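Local coordinates for uncharacterized conserved protein YndB, AHSA1/START domain (Micromonospora chersina, PDB 6V04) that is of unknown biochemical function but probably takes part in dynemicin biosynthesis, and has a START/Bet v1-like fold related to cyclase/aromatase proteins, at residues V24-E29 / R135-G140; V56-G61 / L127-R132; G160-H163 / E168-V171. All coordinates share one frame; numbering follows the deposited sequence.

From the N terminus, helix 24-32 follows the first strand of a seven-stranded antiparallel sheet, and contact 1 brings it back against the end of helix 116-139, closing a loop of more than a hundred residues. Contact 2 is nested inside that loop: the turn after strand 53-57 meets the same long helix further upstream, with centres about 16 Å apart. Helix 24-32 and that turn are thus both joined to helix 116-139. Contact 3 opens after both have closed, in the second sheet's half of the chain: it closes a short loop, with four residues between its segments, on the way from strand 151-157 to helix 170-173, its centre about 49 Å from that of contact 1.

Contact 1. Residues V24-E29 / R135-G140; sequences VDEVWE and RYLETG
Leu137 points from the last turn of helix 116-139 toward helix 24-32, and its two methyl groups divide the work between neighbouring residues there. Leu137 CD1 touches Val27 CG2 at 4.1 Å, while CD2 turns to Glu26. The two pairings differ in direction. Leu137 and Val27 cross at about a right angle and meet through one methyl of each. Leu137 and Glu26 instead slide past each other in opposite senses, which lays the leucine alongside the glutamate: Leu137 CD2 lies 4.1 Å from Glu26 CG and 3.8 Å from Glu26 OE1. Glu26 can do this because its CG stands anti to the backbone N (chi1 -178°) and the chain beyond stays extended, bringing OE1 up to the leucine methyl. The glutamate thus offers its aliphatic stem as well as an oxygen to the methyl, and no hydrogen bond crosses between the segments. Val27 is buried and Glu26 partly exposed, so the contact grades from the interior to the surface across one leucine.

Val20 of strand 14-20 touches both Val27 and Leu137, and Leu96 of strand 90-98 also packs on Val27, which extends the apolar junction down to the sheet. Just beyond Leu137 the long helix stops: Gly140 N still bonds to Tyr136 O (2.8 Å), but Gly140 itself has positive phi (77°) and leaves the helical path. The arrangement illustrates the helix-grip fold of the Bet v1-like superfamily, in which a short helix after the first strand packs beside the end of the long helix, here 116-139, that closes the domain against the curved sheet.

Contact 2. Residues V56-G61 / L127-R132; sequences VDFGDG and LDFVGR
This contact belongs to the helix-grip fold, where a curved antiparallel sheet wraps a long helix; here Phe58 and Phe129 join the turn after strand 53-57 to helix 116-139. They meet obliquely through their outer ring atoms: Phe58 CE1 lies 3.7 Å from Phe129 CZ, and Phe58 CZ stands 4.0 Å from that same atom. The ring planes are inclined by only 24°, yet the centroids are 5.6 Å apart, so the rings are slid past one another and scarcely overlap. Both side chains set out toward the facing segment with CG anti to the carbonyl carbon (chi1 -59° in Phe58, -82° in Phe129), and their lengths bridge backbones whose Phe58 CA and Phe129 CA are 11.7 Å apart. Phe41 adds an edge-to-face partner to Phe129, and Phe64 and Tyr145 touch Phe58, making the pair part of an aromatic cluster with residues of strand 63-72 and adjoining loops.

Polar bonds within each segment hold it in shape. Asp57 OD1 accepts from Gly59 N at 2.8 Å, an Asx turn that bends the chain around Phe58. Arg132 and Asp128, one helical turn apart, form a two-bond salt bridge: Arg132 NE reaches Asp128 OD1 at 2.8 Å, nearly straight and in the guanidinium plane, while NH2 takes OD2. Gly59 O and Asp60 O accept from Arg256 and Arg259 of helix 252-277, so the same turn also reaches the other half of the protein.

Contact 3. Residues G160-H163 / E168-V171; sequences GSWH and ETVV
Thr169 meets the loop 160-163 in two ways, through its hydroxyl and through its methyl. The polar part is one hydrogen bond: Thr169 OG1 donates to His163 O at 2.7 Å, lying in the carbonyl plane with a C=O...donor angle of 152°. The chi1 of 60° places OG1 between the backbone N and the carbonyl carbon and leaves CG2 anti to that carbon, so hydroxyl and methyl both face the loop. OG1 also receives a weak hydrogen bond from Arg166 N, within the intervening turn.

The van der Waals part falls to Trp162. Its indole approaches Thr169 obliquely through the pyrrole half, with Trp162 NE1 3.4 Å from Thr169 CG2 and 3.6 Å from Thr169 CB. The N-H is engaged by Asp172 OD2, so the methyl packs beside a polar atom that already has its partner. Trp162 CG stands anti to the backbone N (chi1 -176°), which brings the pyrrole part up to the threonine. Replacing Trp162 with alanine would probably leave the Asp172 carboxylate without its indole mate and open a gap beside the Thr169 methyl.

Cys276 and Ala277, at the end of helix 252-277, also touch Trp162. The indole therefore contacts both that long helix and Thr169, its N-H bonds Asp172 of helix 170-173, and the loop following strand 151-157 is tied to both helices.

Contact 1. Residues V24-E29 / R135-G140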
ATOM      1  N   VAL A  24      15.059 -25.192   5.698  1.00 45.98           N
ATOM      2  CA  VAL A  24      14.875 -24.402   4.481  1.00 36.77           C
ATOM      3  C   VAL A  24      13.673 -24.903   3.691  1.00 41.07           C
ATOM      4  O   VAL A  24      12.937 -24.114   3.090  1.00 37.35           O
ATOM      5  CB  VAL A  24      16.158 -24.425   3.630  1.00 43.89           C
ATOM      6  CG1 VAL A  24      15.895 -23.870   2.234  1.00 43.45           C
ATOM      7  CG2 VAL A  24      17.250 -23.626   4.307  1.00 51.68           C
ATOM      8  N   ASP A  25      13.469 -26.220   3.660  1.00 46.14           N
ATOM      9  CA  ASP A  25      12.372 -26.764   2.872  1.00 45.36           C
ATOM     10  C   ASP A  25      11.026 -26.297   3.414  1.00 38.99           C
ATOM     11  O   ASP A  25      10.120 -25.954   2.643  1.00 40.43           O
ATOM     12  CB  ASP A  25      12.458 -28.290   2.857  1.00 68.64           C
ATOM     13  CG  ASP A  25      11.557 -28.919   1.813  1.00 97.88           C
ATOM     14  OD1 ASP A  25      10.322 -28.896   1.999  1.00108.02           O
ATOM     15  OD2 ASP A  25      12.085 -29.424   0.799  1.00107.29           O
ATOM     16  N   GLU A  26      10.888 -26.241   4.742  1.00 43.78           N
ATOM     17  CA  GLU A  26       9.639 -25.776   5.339  1.00 40.47           C
ATOM     18  C   GLU A  26       9.416 -24.294   5.064  1.00 34.25           C
ATOM     19  O   GLU A  26       8.306 -23.879   4.705  1.00 36.66           O
ATOM     20  CB  GLU A  26       9.652 -26.049   6.843  1.00 41.95           C
ATOM     21  CG  GLU A  26       8.376 -25.634   7.555  1.00 47.03           C
ATOM     22  CD  GLU A  26       8.403 -25.920   9.046  1.00 72.38           C
ATOM     23  OE1 GLU A  26       7.485 -25.451   9.759  1.00 59.77           O
ATOM     24  OE2 GLU A  26       9.338 -26.616   9.499  1.00 60.86           O
ATOM     25  N   VAL A  27      10.466 -23.480   5.208  1.00 34.56           N
ATOM     26  CA  VAL A  27      10.329 -22.056   4.936  1.00 31.79           C
ATOM     27  C   VAL A  27       9.970 -21.831   3.476  1.00 32.08           C
ATOM     28  O   VAL A  27       9.139 -20.977   3.152  1.00 31.71           O
ATOM     29  CB  VAL A  27      11.618 -21.303   5.314  1.00 31.81           C
ATOM     30  CG1 VAL A  27      11.469 -19.812   5.020  1.00 35.86           C
ATOM     31  CG2 VAL A  27      11.979 -21.541   6.776  1.00 36.12           C
ATOM     32  N   TRP A  28      10.609 -22.575   2.569  1.00 32.26           N
ATOM     33  CA  TRP A  28      10.316 -22.418   1.148  1.00 29.30           C
ATOM     34  C   TRP A  28       8.842 -22.677   0.851  1.00 31.21           C
ATOM     35  O   TRP A  28       8.214 -21.930   0.091  1.00 29.53           O
ATOM     36  CB  TRP A  28      11.188 -23.357   0.320  1.00 37.27           C
ATOM     37  CG  TRP A  28      10.908 -23.219  -1.134  1.00 32.12           C
ATOM     38  CD1 TRP A  28      10.262 -24.109  -1.934  1.00 37.10           C
ATOM     39  CD2 TRP A  28      11.251 -22.104  -1.965  1.00 31.61           C
ATOM     40  NE1 TRP A  28      10.183 -23.622  -3.219  1.00 39.88           N
ATOM     41  CE2 TRP A  28      10.782 -22.393  -3.264  1.00 34.58           C
ATOM     42  CE3 TRP A  28      11.921 -20.897  -1.742  1.00 33.87           C
ATOM     43  CZ2 TRP A  28      10.968 -21.521  -4.335  1.00 34.54           C
ATOM     44  CZ3 TRP A  28      12.095 -20.028  -2.810  1.00 30.96           C
ATOM     45  CH2 TRP A  28      11.622 -20.348  -4.088  1.00 29.68           C
ATOM     46  N   GLU A  29       8.284 -23.759   1.401  1.00 32.82           N
ATOM     47  CA  GLU A  29       6.857 -24.017   1.216  1.00 33.20           C
ATOM     48  C   GLU A  29       6.024 -22.872   1.772  1.00 30.42           C
ATOM     49  O   GLU A  29       5.057 -22.436   1.140  1.00 31.53           O
ATOM     50  CB  GLU A  29       6.461 -25.337   1.878  1.00 39.95           C
ATOM     51  CG  GLU A  29       6.999 -26.562   1.170  1.00 40.85           C
ATOM     52  CD  GLU A  29       6.602 -26.614  -0.295  1.00 51.83           C
ATOM     53  OE1 GLU A  29       5.396 -26.467  -0.595  1.00 50.92           O
ATOM     54  OE2 GLU A  29       7.502 -26.784  -1.146  1.00 56.61           O
ATOM     55  N   ARG A 135       5.884 -16.050  13.159  1.00 29.82           N
ATOM     56  CA  ARG A 135       4.783 -16.483  14.022  1.00 31.25           C
ATOM     57  C   ARG A 135       4.080 -17.705  13.441  1.00 35.26           C
ATOM     58  O   ARG A 135       3.775 -18.664  14.159  1.00 34.78           O
ATOM     59  CB  ARG A 135       3.789 -15.339  14.194  1.00 35.43           C
ATOM     60  CG  ARG A 135       4.199 -14.267  15.179  1.00 49.41           C
ATOM     61  CD  ARG A 135       3.115 -13.197  15.263  1.00 74.39           C
ATOM     62  NE  ARG A 135       1.820 -13.746  15.677  1.00 83.35           N
ATOM     63  CZ  ARG A 135       1.248 -13.552  16.864  1.00 85.85           C
ATOM     64  NH1 ARG A 135       1.831 -12.807  17.795  1.00 86.83           N
ATOM     65  NH2 ARG A 135       0.071 -14.106  17.121  1.00 82.71           N
ATOM     66  N   TYR A 136       3.792 -17.668  12.140  1.00 31.39           N
ATOM     67  CA  TYR A 136       3.110 -18.773  11.477  1.00 34.25           C
ATOM     68  C   TYR A 136       3.943 -20.049  11.507  1.00 35.30           C
ATOM     69  O   TYR A 136       3.408 -21.140  11.747  1.00 35.50           O
ATOM     70  CB  TYR A 136       2.769 -18.366  10.042  1.00 31.85           C
ATOM     71  CG  TYR A 136       2.355 -19.528   9.174  1.00 32.65           C
ATOM     72  CD1 TYR A 136       1.172 -20.207   9.407  1.00 30.28           C
ATOM     73  CD2 TYR A 136       3.149 -19.934   8.110  1.00 32.99           C
ATOM     74  CE1 TYR A 136       0.799 -21.288   8.617  1.00 35.11           C
ATOM     75  CE2 TYR A 136       2.791 -21.006   7.316  1.00 36.79           C
ATOM     76  CZ  TYR A 136       1.614 -21.671   7.562  1.00 35.86           C
ATOM     77  OH  TYR A 136       1.269 -22.742   6.762  1.00 40.68           O
ATOM     78  N   LEU A 137       5.257 -19.938  11.271  1.00 33.55           N
ATOM     79  CA  LEU A 137       6.121 -21.114  11.350  1.00 35.13           C
ATOM     80  C   LEU A 137       6.184 -21.671  12.765  1.00 36.54           C
ATOM     81  O   LEU A 137       6.278 -22.890  12.950  1.00 40.55           O
ATOM     82  CB  LEU A 137       7.526 -20.760  10.855  1.00 32.26           C
ATOM     83  CG  LEU A 137       7.633 -20.492   9.355  1.00 32.91           C
ATOM     84  CD1 LEU A 137       8.979 -19.894   9.018  1.00 34.78           C
ATOM     85  CD2 LEU A 137       7.419 -21.791   8.588  1.00 41.92           C
ATOM     86  N   GLU A 138       6.123 -20.799  13.773  1.00 38.26           N
ATOM     87  CA  GLU A 138       6.224 -21.247  15.158  1.00 38.22           C
ATOM     88  C   GLU A 138       4.969 -21.989  15.602  1.00 40.47           C
ATOM     89  O   GLU A 138       5.056 -23.066  16.206  1.00 46.54           O
ATOM     90  CB  GLU A 138       6.480 -20.042  16.064  1.00 42.67           C
ATOM     91  CG  GLU A 138       6.639 -20.374  17.536  1.00 53.31           C
ATOM     92  CD  GLU A 138       6.725 -19.132  18.401  1.00 68.94           C
ATOM     93  OE1 GLU A 138       6.693 -18.014  17.845  1.00 72.07           O
ATOM     94  OE2 GLU A 138       6.818 -19.273  19.639  1.00 77.93           O
ATOM     95  N   THR A 139       3.792 -21.426  15.324  1.00 41.06           N
ATOM     96  CA  THR A 139       2.552 -21.917  15.912  1.00 39.80           C
ATOM     97  C   THR A 139       1.663 -22.684  14.946  1.00 37.92           C
ATOM     98  O   THR A 139       0.803 -23.445  15.405  1.00 41.52           O
ATOM     99  CB  THR A 139       1.730 -20.749  16.475  1.00 43.20           C
ATOM    100  OG1 THR A 139       1.177 -19.990  15.395  1.00 40.71           O
ATOM    101  CG2 THR A 139       2.605 -19.843  17.331  1.00 48.47           C
ATOM    102  N   GLY A 140       1.834 -22.497  13.641  1.00 36.50           N
ATOM    103  CA  GLY A 140       0.940 -23.068  12.662  1.00 45.81           C
ATOM    104  C   GLY A 140      -0.380 -22.342  12.529  1.00 43.00           C
ATOM    105  O   GLY A 140      -1.200 -22.729  11.685  1.00 49.46           O
TER

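Contact 2. Residues V56-G61 / L127-R132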
ATOM      1  N   VAL A  56      -1.085 -10.097  -5.353  1.00 22.74           N
ATOM      2  CA  VAL A  56      -1.312 -10.403  -3.946  1.00 23.53           C
ATOM      3  C   VAL A  56      -2.266  -9.366  -3.382  1.00 23.15           C
ATOM      4  O   VAL A  56      -2.127  -8.167  -3.642  1.00 22.41           O
ATOM      5  CB  VAL A  56      -0.009 -10.472  -3.129  1.00 24.01           C
ATOM      6  CG1 VAL A  56       0.686  -9.118  -3.059  1.00 24.31           C
ATOM      7  CG2 VAL A  56      -0.313 -10.998  -1.735  1.00 26.52           C
ATOM      8  N   ASP A  57      -3.271  -9.844  -2.658  1.00 23.39           N
ATOM      9  CA  ASP A  57      -4.349  -9.020  -2.134  1.00 24.53           C
ATOM     10  C   ASP A  57      -4.394  -9.214  -0.627  1.00 23.40           C
ATOM     11  O   ASP A  57      -4.344 -10.354  -0.155  1.00 26.29           O
ATOM     12  CB  ASP A  57      -5.668  -9.438  -2.783  1.00 26.69           C
ATOM     13  CG  ASP A  57      -6.772  -8.463  -2.530  1.00 39.47           C
ATOM     14  OD1 ASP A  57      -7.141  -8.293  -1.353  1.00 42.16           O
ATOM     15  OD2 ASP A  57      -7.255  -7.865  -3.515  1.00 48.47           O
ATOM     16  N   PHE A  58      -4.469  -8.116   0.127  1.00 22.18           N
ATOM     17  CA  PHE A  58      -4.427  -8.203   1.581  1.00 20.74           C
ATOM     18  C   PHE A  58      -5.811  -8.216   2.215  1.00 23.80           C
ATOM     19  O   PHE A  58      -5.908  -8.389   3.430  1.00 26.38           O
ATOM     20  CB  PHE A  58      -3.563  -7.079   2.136  1.00 22.96           C
ATOM     21  CG  PHE A  58      -2.163  -7.135   1.612  1.00 23.05           C
ATOM     22  CD1 PHE A  58      -1.315  -8.148   2.013  1.00 25.37           C
ATOM     23  CD2 PHE A  58      -1.738  -6.245   0.655  1.00 22.50           C
ATOM     24  CE1 PHE A  58      -0.040  -8.241   1.503  1.00 23.61           C
ATOM     25  CE2 PHE A  58      -0.447  -6.322   0.146  1.00 24.17           C
ATOM     26  CZ  PHE A  58       0.390  -7.336   0.562  1.00 23.16           C
ATOM     27  N   GLY A  59      -6.867  -8.085   1.423  1.00 22.40           N
ATOM     28  CA  GLY A  59      -8.213  -8.249   1.918  1.00 24.49           C
ATOM     29  C   GLY A  59      -8.842  -6.992   2.460  1.00 24.24           C
ATOM     30  O   GLY A  59      -9.993  -7.051   2.955  1.00 23.89           O
ATOM     31  N   ASP A  60      -8.149  -5.862   2.355  1.00 22.39           N
ATOM     32  CA  ASP A  60      -8.575  -4.592   2.926  1.00 22.56           C
ATOM     33  C   ASP A  60      -8.582  -3.466   1.904  1.00 19.98           C
ATOM     34  O   ASP A  60      -8.683  -2.296   2.291  1.00 21.63           O
ATOM     35  CB  ASP A  60      -7.685  -4.209   4.122  1.00 22.25           C
ATOM     36  CG  ASP A  60      -6.240  -4.018   3.744  1.00 21.87           C
ATOM     37  OD1 ASP A  60      -5.922  -4.197   2.558  1.00 21.67           O
ATOM     38  OD2 ASP A  60      -5.459  -3.691   4.654  1.00 23.34           O
ATOM     39  N   GLY A  61      -8.476  -3.776   0.616  1.00 20.97           N
ATOM     40  CA  GLY A  61      -8.331  -2.784  -0.424  1.00 22.15           C
ATOM     41  C   GLY A  61      -6.928  -2.699  -0.981  1.00 24.18           C
ATOM     42  O   GLY A  61      -6.762  -2.248  -2.119  1.00 23.45           O
ATOM     43  N   LEU A 127       9.454  -5.575   8.152  1.00 27.17           N
ATOM     44  CA  LEU A 127       9.688  -6.200   9.449  1.00 28.78           C
ATOM     45  C   LEU A 127       8.407  -6.821   9.986  1.00 28.24           C
ATOM     46  O   LEU A 127       8.440  -7.877  10.630  1.00 30.20           O
ATOM     47  CB  LEU A 127      10.244  -5.179  10.443  1.00 29.58           C
ATOM     48  CG  LEU A 127      11.723  -4.820  10.265  1.00 42.52           C
ATOM     49  CD1 LEU A 127      12.095  -3.698  11.221  1.00 55.14           C
ATOM     50  CD2 LEU A 127      12.600  -6.035  10.503  1.00 47.94           C
ATOM     51  N   ASP A 128       7.267  -6.167   9.741  1.00 27.61           N
ATOM     52  CA  ASP A 128       5.972  -6.724  10.112  1.00 27.76           C
ATOM     53  C   ASP A 128       5.712  -8.029   9.366  1.00 26.93           C
ATOM     54  O   ASP A 128       5.328  -9.039   9.965  1.00 27.40           O
ATOM     55  CB  ASP A 128       4.900  -5.664   9.829  1.00 27.82           C
ATOM     56  CG  ASP A 128       3.490  -6.181   9.975  1.00 27.88           C
ATOM     57  OD1 ASP A 128       3.019  -6.880   9.062  1.00 28.94           O
ATOM     58  OD2 ASP A 128       2.852  -5.856  10.997  1.00 30.51           O
ATOM     59  N   PHE A 129       5.964  -8.042   8.059  1.00 26.61           N
ATOM     60  CA  PHE A 129       5.689  -9.246   7.286  1.00 27.39           C
ATOM     61  C   PHE A 129       6.586 -10.406   7.711  1.00 29.18           C
ATOM     62  O   PHE A 129       6.107 -11.533   7.864  1.00 28.25           O
ATOM     63  CB  PHE A 129       5.847  -8.954   5.793  1.00 35.65           C
ATOM     64  CG  PHE A 129       4.639  -8.304   5.159  1.00 30.10           C
ATOM     65  CD1 PHE A 129       3.346  -8.758   5.429  1.00 33.74           C
ATOM     66  CD2 PHE A 129       4.799  -7.245   4.289  1.00 31.54           C
ATOM     67  CE1 PHE A 129       2.254  -8.172   4.832  1.00 34.53           C
ATOM     68  CE2 PHE A 129       3.701  -6.652   3.688  1.00 37.32           C
ATOM     69  CZ  PHE A 129       2.428  -7.119   3.964  1.00 33.88           C
ATOM     70  N   VAL A 130       7.888 -10.169   7.912  1.00 28.92           N
ATOM     71  CA  VAL A 130       8.726 -11.299   8.310  1.00 28.91           C
ATOM     72  C   VAL A 130       8.415 -11.711   9.746  1.00 26.89           C
ATOM     73  O   VAL A 130       8.553 -12.886  10.104  1.00 29.65           O
ATOM     74  CB  VAL A 130      10.231 -11.016   8.099  1.00 30.97           C
ATOM     75  CG1 VAL A 130      10.487 -10.691   6.636  1.00 34.95           C
ATOM     76  CG2 VAL A 130      10.766  -9.906   9.005  1.00 29.70           C
ATOM     77  N   GLY A 131       7.914 -10.789  10.574  1.00 27.60           N
ATOM     78  CA  GLY A 131       7.468 -11.178  11.897  1.00 28.54           C
ATOM     79  C   GLY A 131       6.251 -12.080  11.852  1.00 27.95           C
ATOM     80  O   GLY A 131       6.106 -12.976  12.690  1.00 30.83           O
ATOM     81  N   ARG A 132       5.374 -11.872  10.864  1.00 27.13           N
ATOM     82  CA  ARG A 132       4.210 -12.740  10.716  1.00 26.85           C
ATOM     83  C   ARG A 132       4.617 -14.102  10.169  1.00 26.17           C
ATOM     84  O   ARG A 132       4.090 -15.132  10.602  1.00 27.19           O
ATOM     85  CB  ARG A 132       3.162 -12.068   9.816  1.00 26.39           C
ATOM     86  CG  ARG A 132       2.560 -10.817  10.447  1.00 27.13           C
ATOM     87  CD  ARG A 132       1.548 -10.077   9.585  1.00 26.71           C
ATOM     88  NE  ARG A 132       1.326  -8.762  10.171  1.00 27.43           N
ATOM     89  CZ  ARG A 132       0.496  -8.510  11.180  1.00 28.24           C
ATOM     90  NH1 ARG A 132      -0.254  -9.477  11.704  1.00 28.41           N
ATOM     91  NH2 ARG A 132       0.418  -7.280  11.652  1.00 28.87           N
TER

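Contact 3. Residues G160-H163 / E168-V171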
ATOM      1  N   GLY A 160       5.709  17.524 -15.970  1.00 40.70           N
ATOM      2  CA  GLY A 160       5.070  18.322 -16.991  1.00 39.80           C
ATOM      3  C   GLY A 160       4.390  19.562 -16.437  1.00 41.83           C
ATOM      4  O   GLY A 160       4.569  19.950 -15.281  1.00 41.72           O
ATOM      5  N   SER A 161       3.580  20.189 -17.297  1.00 37.30           N
ATOM      6  CA  SER A 161       2.926  21.448 -16.954  1.00 36.45           C
ATOM      7  C   SER A 161       1.752  21.269 -15.991  1.00 38.73           C
ATOM      8  O   SER A 161       1.480  22.168 -15.189  1.00 41.99           O
ATOM      9  CB  SER A 161       2.437  22.146 -18.224  1.00 57.69           C
ATOM     10  OG  SER A 161       1.467  21.359 -18.895  1.00 59.97           O
ATOM     11  N   TRP A 162       1.026  20.156 -16.061  1.00 36.99           N
ATOM     12  CA  TRP A 162      -0.074  19.925 -15.133  1.00 38.75           C
ATOM     13  C   TRP A 162       0.491  19.449 -13.808  1.00 35.12           C
ATOM     14  O   TRP A 162       1.343  18.556 -13.776  1.00 34.93           O
ATOM     15  CB  TRP A 162      -1.055  18.883 -15.684  1.00 35.51           C
ATOM     16  CG  TRP A 162      -2.291  18.644 -14.828  1.00 32.54           C
ATOM     17  CD1 TRP A 162      -3.477  19.320 -14.892  1.00 41.48           C
ATOM     18  CD2 TRP A 162      -2.459  17.648 -13.802  1.00 31.75           C
ATOM     19  NE1 TRP A 162      -4.369  18.817 -13.970  1.00 36.35           N
ATOM     20  CE2 TRP A 162      -3.773  17.786 -13.293  1.00 30.31           C
ATOM     21  CE3 TRP A 162      -1.634  16.651 -13.271  1.00 29.73           C
ATOM     22  CZ2 TRP A 162      -4.267  16.977 -12.269  1.00 31.21           C
ATOM     23  CZ3 TRP A 162      -2.136  15.846 -12.255  1.00 31.44           C
ATOM     24  CH2 TRP A 162      -3.442  16.017 -11.766  1.00 28.79           C
ATOM     25  N   HIS A 163       0.008  20.037 -12.713  1.00 31.44           N
ATOM     26  CA  HIS A 163       0.371  19.613 -11.373  1.00 30.48           C
ATOM     27  C   HIS A 163      -0.899  19.347 -10.574  1.00 29.41           C
ATOM     28  O   HIS A 163      -1.866  20.106 -10.700  1.00 30.08           O
ATOM     29  CB  HIS A 163       1.232  20.697 -10.689  1.00 31.16           C
ATOM     30  CG  HIS A 163       1.931  20.231  -9.451  1.00 30.45           C
ATOM     31  ND1 HIS A 163       1.262  19.914  -8.289  1.00 29.40           N
ATOM     32  CD2 HIS A 163       3.248  20.068  -9.181  1.00 32.45           C
ATOM     33  CE1 HIS A 163       2.130  19.537  -7.368  1.00 29.37           C
ATOM     34  NE2 HIS A 163       3.345  19.629  -7.883  1.00 29.90           N
ATOM     35  N   GLU A 168      -7.040  25.050  -9.146  1.00 34.56           N
ATOM     36  CA  GLU A 168      -7.691  24.850 -10.429  1.00 31.86           C
ATOM     37  C   GLU A 168      -7.479  23.456 -11.016  1.00 33.32           C
ATOM     38  O   GLU A 168      -8.021  23.178 -12.091  1.00 38.68           O
ATOM     39  CB  GLU A 168      -7.219  25.917 -11.427  1.00 37.00           C
ATOM     40  CG  GLU A 168      -5.791  25.775 -11.945  1.00 37.67           C
ATOM     41  CD  GLU A 168      -4.762  26.527 -11.120  1.00 40.83           C
ATOM     42  OE1 GLU A 168      -5.055  26.909  -9.964  1.00 34.55           O
ATOM     43  OE2 GLU A 168      -3.648  26.750 -11.648  1.00 41.40           O
ATOM     44  N   THR A 169      -6.719  22.567 -10.355  1.00 28.52           N
ATOM     45  CA  THR A 169      -6.575  21.189 -10.828  1.00 28.87           C
ATOM     46  C   THR A 169      -7.083  20.119  -9.869  1.00 28.66           C
ATOM     47  O   THR A 169      -7.234  18.969 -10.296  1.00 28.69           O
ATOM     48  CB  THR A 169      -5.106  20.856 -11.155  1.00 29.04           C
ATOM     49  OG1 THR A 169      -4.296  21.005  -9.981  1.00 30.07           O
ATOM     50  CG2 THR A 169      -4.575  21.758 -12.261  1.00 32.98           C
ATOM     51  N   VAL A 170      -7.333  20.431  -8.591  1.00 27.80           N
ATOM     52  CA  VAL A 170      -7.690  19.360  -7.661  1.00 27.48           C
ATOM     53  C   VAL A 170      -8.980  18.663  -8.079  1.00 28.84           C
ATOM     54  O   VAL A 170      -9.113  17.448  -7.891  1.00 28.21           O
ATOM     55  CB  VAL A 170      -7.780  19.891  -6.215  1.00 26.14           C
ATOM     56  CG1 VAL A 170      -6.381  20.130  -5.653  1.00 27.60           C
ATOM     57  CG2 VAL A 170      -8.648  21.143  -6.134  1.00 32.48           C
ATOM     58  N   VAL A 171      -9.937  19.392  -8.665  1.00 31.15           N
ATOM     59  CA  VAL A 171     -11.187  18.740  -9.057  1.00 32.39           C
ATOM     60  C   VAL A 171     -10.977  17.828 -10.262  1.00 36.84           C
ATOM     61  O   VAL A 171     -11.817  16.963 -10.540  1.00 36.47           O
ATOM     62  CB  VAL A 171     -12.283  19.781  -9.338  1.00 44.72           C
ATOM     63  CG1 VAL A 171     -13.568  19.089  -9.771  1.00 54.04           C
ATOM     64  CG2 VAL A 171     -12.537  20.639  -8.097  1.00 45.40           C
TER